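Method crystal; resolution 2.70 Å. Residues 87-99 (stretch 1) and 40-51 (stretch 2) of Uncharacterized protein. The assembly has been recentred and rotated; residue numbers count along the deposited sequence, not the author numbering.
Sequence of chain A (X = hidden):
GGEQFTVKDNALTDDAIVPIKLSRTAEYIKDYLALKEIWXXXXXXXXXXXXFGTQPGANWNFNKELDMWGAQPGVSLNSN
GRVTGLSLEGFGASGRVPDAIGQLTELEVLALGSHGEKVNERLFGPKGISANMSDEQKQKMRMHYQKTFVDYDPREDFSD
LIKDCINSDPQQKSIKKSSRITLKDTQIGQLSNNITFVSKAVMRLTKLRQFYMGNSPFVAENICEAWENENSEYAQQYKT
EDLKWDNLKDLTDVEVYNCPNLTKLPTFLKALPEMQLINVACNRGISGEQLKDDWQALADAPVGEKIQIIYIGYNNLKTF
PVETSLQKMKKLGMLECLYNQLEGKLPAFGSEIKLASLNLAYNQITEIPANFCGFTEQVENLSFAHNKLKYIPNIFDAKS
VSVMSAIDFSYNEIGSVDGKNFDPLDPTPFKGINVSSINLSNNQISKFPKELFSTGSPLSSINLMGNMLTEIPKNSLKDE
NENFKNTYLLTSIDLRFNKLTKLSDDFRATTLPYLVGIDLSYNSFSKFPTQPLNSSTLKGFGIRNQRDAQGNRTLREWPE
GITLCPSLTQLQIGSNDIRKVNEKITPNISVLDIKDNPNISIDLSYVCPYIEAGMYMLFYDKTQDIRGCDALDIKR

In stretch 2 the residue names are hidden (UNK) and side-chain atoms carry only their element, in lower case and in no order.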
# COMPACT_ATOMS: atom_id res chain seq x y z
N SER A 87 0.98 21.41 -17.23
CA SER A 87 0.26 20.90 -16.07
C SER A 87 -0.70 21.95 -15.50
O SER A 87 -0.30 23.07 -15.19
CB SER A 87 1.23 20.45 -14.99
OG SER A 87 0.52 20.00 -13.84
N LEU A 88 -1.97 21.56 -15.36
CA LEU A 88 -2.96 22.45 -14.79
C LEU A 88 -3.15 22.17 -13.33
O LEU A 88 -4.03 22.79 -12.70
CB LEU A 88 -4.30 22.30 -15.50
CG LEU A 88 -4.37 22.58 -16.97
CD1 LEU A 88 -5.74 22.24 -17.47
CD2 LEU A 88 -3.97 24.02 -17.30
N GLU A 89 -2.35 21.22 -12.78
CA GLU A 89 -2.43 20.80 -11.38
C GLU A 89 -2.51 22.00 -10.41
O GLU A 89 -1.69 22.92 -10.53
CB GLU A 89 -1.23 19.94 -10.99
CG GLU A 89 -1.27 18.49 -11.44
CD GLU A 89 0.03 17.80 -11.12
OE1 GLU A 89 1.10 18.30 -11.54
OE2 GLU A 89 -0.02 16.76 -10.42
N GLY A 90 -3.52 21.98 -9.54
CA GLY A 90 -3.76 22.98 -8.49
C GLY A 90 -4.29 24.34 -8.90
O GLY A 90 -4.58 25.16 -8.02
N PHE A 91 -4.46 24.58 -10.20
CA PHE A 91 -4.91 25.89 -10.67
C PHE A 91 -6.40 26.11 -10.48
O PHE A 91 -6.83 27.26 -10.36
CB PHE A 91 -4.54 26.11 -12.15
CG PHE A 91 -3.10 26.52 -12.37
CD1 PHE A 91 -2.59 27.66 -11.76
CD2 PHE A 91 -2.28 25.78 -13.22
CE1 PHE A 91 -1.26 28.05 -11.99
CE2 PHE A 91 -0.96 26.18 -13.46
CZ PHE A 91 -0.46 27.32 -12.85
N GLY A 92 -7.16 25.03 -10.48
CA GLY A 92 -8.61 25.12 -10.33
C GLY A 92 -9.26 25.61 -11.59
O GLY A 92 -10.20 26.41 -11.55
N ALA A 93 -8.78 25.10 -12.74
CA ALA A 93 -9.26 25.38 -14.08
C ALA A 93 -10.75 25.01 -14.22
O ALA A 93 -11.20 24.05 -13.60
CB ALA A 93 -8.43 24.62 -15.09
N SER A 94 -11.51 25.82 -14.99
CA SER A 94 -12.94 25.64 -15.15
C SER A 94 -13.33 25.94 -16.56
O SER A 94 -13.20 27.09 -17.00
CB SER A 94 -13.70 26.56 -14.18
OG SER A 94 -15.09 26.60 -14.45
N GLY A 95 -13.84 24.92 -17.25
CA GLY A 95 -14.28 25.07 -18.63
C GLY A 95 -14.04 23.85 -19.49
O GLY A 95 -14.00 22.72 -18.99
N ARG A 96 -13.88 24.09 -20.79
CA ARG A 96 -13.71 23.05 -21.81
C ARG A 96 -12.32 23.17 -22.45
O ARG A 96 -11.94 24.28 -22.83
CB ARG A 96 -14.82 23.18 -22.86
CG ARG A 96 -16.24 22.93 -22.30
CD ARG A 96 -17.36 23.46 -23.19
NE ARG A 96 -17.23 23.04 -24.59
CZ ARG A 96 -17.82 21.97 -25.12
NH1 ARG A 96 -18.63 21.22 -24.38
NH2 ARG A 96 -17.62 21.66 -26.40
N VAL A 97 -11.55 22.06 -22.52
CA VAL A 97 -10.19 22.06 -23.11
C VAL A 97 -10.38 22.20 -24.61
O VAL A 97 -11.04 21.35 -25.22
CB VAL A 97 -9.36 20.83 -22.68
CG1 VAL A 97 -7.98 20.85 -23.32
CG2 VAL A 97 -9.23 20.77 -21.16
N PRO A 98 -9.95 23.34 -25.19
CA PRO A 98 -10.24 23.61 -26.61
C PRO A 98 -9.38 22.81 -27.57
O PRO A 98 -8.38 22.24 -27.16
CB PRO A 98 -9.98 25.12 -26.75
CG PRO A 98 -8.98 25.44 -25.72
CD PRO A 98 -9.16 24.45 -24.59
N ASP A 99 -9.76 22.82 -28.86
CA ASP A 99 -9.09 22.11 -29.94
C ASP A 99 -7.69 22.66 -30.19
O ASP A 99 -6.89 22.00 -30.86
CB ASP A 99 -9.93 22.19 -31.23
CG ASP A 99 -11.37 21.76 -31.03
OD1 ASP A 99 -11.60 20.65 -30.49
OD2 ASP A 99 -12.26 22.56 -31.33
N UNK A 40 -7.75 31.03 -21.66
CA UNK A 40 -9.03 31.72 -21.87
C UNK A 40 -10.24 30.79 -21.73
O UNK A 40 -11.19 31.14 -21.02
c UNK A 40 -8.18 33.60 -23.42
c UNK A 40 -9.07 32.39 -23.25
o UNK A 40 -7.82 34.22 -22.40
o UNK A 40 -7.87 33.95 -24.59
N UNK A 41 -10.20 29.61 -22.38
CA UNK A 41 -11.25 28.61 -22.36
C UNK A 41 -11.46 27.98 -20.97
O UNK A 41 -12.57 27.54 -20.65
c UNK A 41 -10.92 27.51 -23.36
N UNK A 42 -10.39 27.91 -20.16
CA UNK A 42 -10.42 27.27 -18.85
C UNK A 42 -10.49 28.31 -17.71
O UNK A 42 -10.09 28.01 -16.57
c UNK A 42 -10.45 24.30 -19.50
c UNK A 42 -9.19 25.13 -19.62
c UNK A 42 -8.00 24.28 -19.36
c UNK A 42 -9.21 26.34 -18.67
N UNK A 43 -11.08 29.51 -18.02
CA UNK A 43 -11.31 30.61 -17.10
C UNK A 43 -10.02 30.99 -16.30
O UNK A 43 -10.07 31.28 -15.11
c UNK A 43 -13.04 31.34 -15.32
c UNK A 43 -12.46 30.23 -16.16
o UNK A 43 -13.27 31.18 -14.12
n UNK A 43 -13.29 32.49 -15.94
N UNK A 44 -8.89 31.02 -17.01
CA UNK A 44 -7.56 31.32 -16.49
C UNK A 44 -7.39 32.56 -15.63
O UNK A 44 -6.48 32.60 -14.79
N UNK A 45 -8.20 33.60 -15.86
CA UNK A 45 -8.09 34.84 -15.08
C UNK A 45 -8.48 34.59 -13.61
O UNK A 45 -8.05 35.34 -12.73
c UNK A 45 -12.78 36.43 -16.15
n UNK A 45 -13.66 37.63 -16.24
c UNK A 45 -11.31 36.81 -16.12
c UNK A 45 -8.94 35.97 -15.69
c UNK A 45 -10.40 35.59 -15.92
N UNK A 46 -9.24 33.49 -13.34
CA UNK A 46 -9.70 33.18 -12.00
C UNK A 46 -8.98 31.99 -11.37
O UNK A 46 -9.36 31.56 -10.26
c UNK A 46 -11.95 34.26 -12.27
c UNK A 46 -11.21 32.97 -11.99
n UNK A 46 -11.68 35.31 -11.49
o UNK A 46 -12.69 34.37 -13.25
N UNK A 47 -7.89 31.52 -12.00
CA UNK A 47 -7.02 30.48 -11.47
C UNK A 47 -6.30 30.95 -10.21
O UNK A 47 -5.90 32.12 -10.14
c UNK A 47 -5.50 28.76 -14.69
n UNK A 47 -7.60 28.18 -15.18
c UNK A 47 -3.58 28.14 -16.00
c UNK A 47 -4.42 27.49 -16.92
c UNK A 47 -6.36 29.30 -13.68
c UNK A 47 -5.94 30.13 -12.51
c UNK A 47 -4.11 28.80 -14.90
c UNK A 47 -6.31 28.06 -15.61
c UNK A 47 -5.78 27.43 -16.74
c UNK A 47 -7.63 28.92 -14.02
N UNK A 48 -6.11 30.05 -9.23
CA UNK A 48 -5.34 30.39 -8.03
C UNK A 48 -4.72 29.10 -7.52
O UNK A 48 -5.47 28.21 -7.10
c UNK A 48 -6.18 31.09 -6.97
o UNK A 48 -5.37 31.79 -6.04
N UNK A 49 -3.37 28.97 -7.61
CA UNK A 49 -2.64 27.74 -7.26
C UNK A 49 -2.60 27.44 -5.74
O UNK A 49 -2.61 28.36 -4.90
o UNK A 49 1.09 26.74 -9.61
n UNK A 49 -0.35 25.03 -9.88
c UNK A 49 -0.59 26.35 -7.91
c UNK A 49 -1.21 27.75 -7.83
c UNK A 49 0.11 26.07 -9.21
N UNK A 50 -2.55 26.10 -5.42
CA UNK A 50 -2.50 25.47 -4.09
C UNK A 50 -1.03 25.57 -3.45
O UNK A 50 -0.81 26.47 -2.63
c UNK A 50 -2.82 21.54 -5.03
n UNK A 50 -1.84 20.64 -5.00
c UNK A 50 -2.38 23.01 -5.13
o UNK A 50 -4.01 21.18 -5.06
c UNK A 50 -3.04 23.99 -4.12
N UNK A 51 -0.08 24.69 -3.83
CA UNK A 51 1.29 24.68 -3.31
C UNK A 51 1.94 23.32 -3.32
O UNK A 51 1.76 22.54 -4.26
O HOH W 1 -14.59 26.79 -21.86
O HOH W 2 0.51 23.31 -12.25

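Position 40, the last turn of a helix, carries two carbons, the second bearing two oxygens, and touches nothing on stretch 1: Asp-40. Position 41 has a single carbon pointing toward stretch 1; its CB lies 3.7 Å from Pro-98 CG and 3.4 Å from Arg-96 O, a fit for Ala-41. Its carbonyl takes a hydrogen bond from water 1, which accepts one from Arg-96 N.

At position 42 four carbons fork at the second, and the tips reach apolar side chains of stretch 1. This is Leu-42, the first residue to leave helical angles. Leu-42 CD1 lies 3.6 Å from Leu-88 CD1, and Leu-42 CD1 and CD2 both lie 4.1 Å from Val-97 CG2. Position 43 holds two carbons, the second with one oxygen and one nitrogen; its CB sits 3.3 Å from Ser-94 O. It is Asn-43. Position 44 has no side-chain atoms and opens a short 3-10 segment: Gly-44. Position 45, four carbons in a row ending in nitrogen, is exposed and out of reach: Lys-45. Position 46 again shows two carbons, then oxygen and nitrogen, without contact: Asn-46.

Position 47 has one carbon followed by fused five- and six-membered rings containing eight carbons and one nitrogen. Only tryptophan fits, so Trp-47. Its six-membered ring forms an offset stack with the Phe-91 ring, centroids 4.7 Å apart and planes at 25°, while Leu-88 CD2 meets Trp-47 CH2 at 3.5 Å. Trp-47 NE1 donates to Leu-42 O at 2.9 Å, tying the loop to itself.

Position 48, one carbon then one oxygen, points away: Ser-48. Position 49 has three carbons, the third with oxygen and nitrogen, and its end covers the Phe-91 face opposite the tryptophan. It is Gln-49, whose NE2 makes a weak hydrogen bond to Glu-89 O at 2.6 Å and another to water 2, which donates to Ser-87 O. Position 50 has the same composition but is poorly ordered: Gln-50. Position 51, bare and also poorly ordered, is Gly-51.

The contact works by pinning backbone around a filled centre. Ser-94 N donates to Leu-42 O at 3.1 Å, nearly straight, and Ser-48 N donates to Phe-91 O at 3.1 Å; between these anchors Leu-42 and Trp-47 pack against Leu-88, Phe-91 and Ala-93. At two points glycine leaves room: a CB on Gly-95 would fall 2.1 Å from Ala-41 O, and one on Gly-90 2.6 Å from Gln-50 CG. Backbone angles alone already call for glycine at 95 and favour it at 90.

Stretch 2, residues 40-51: DALNGKNWSQQG
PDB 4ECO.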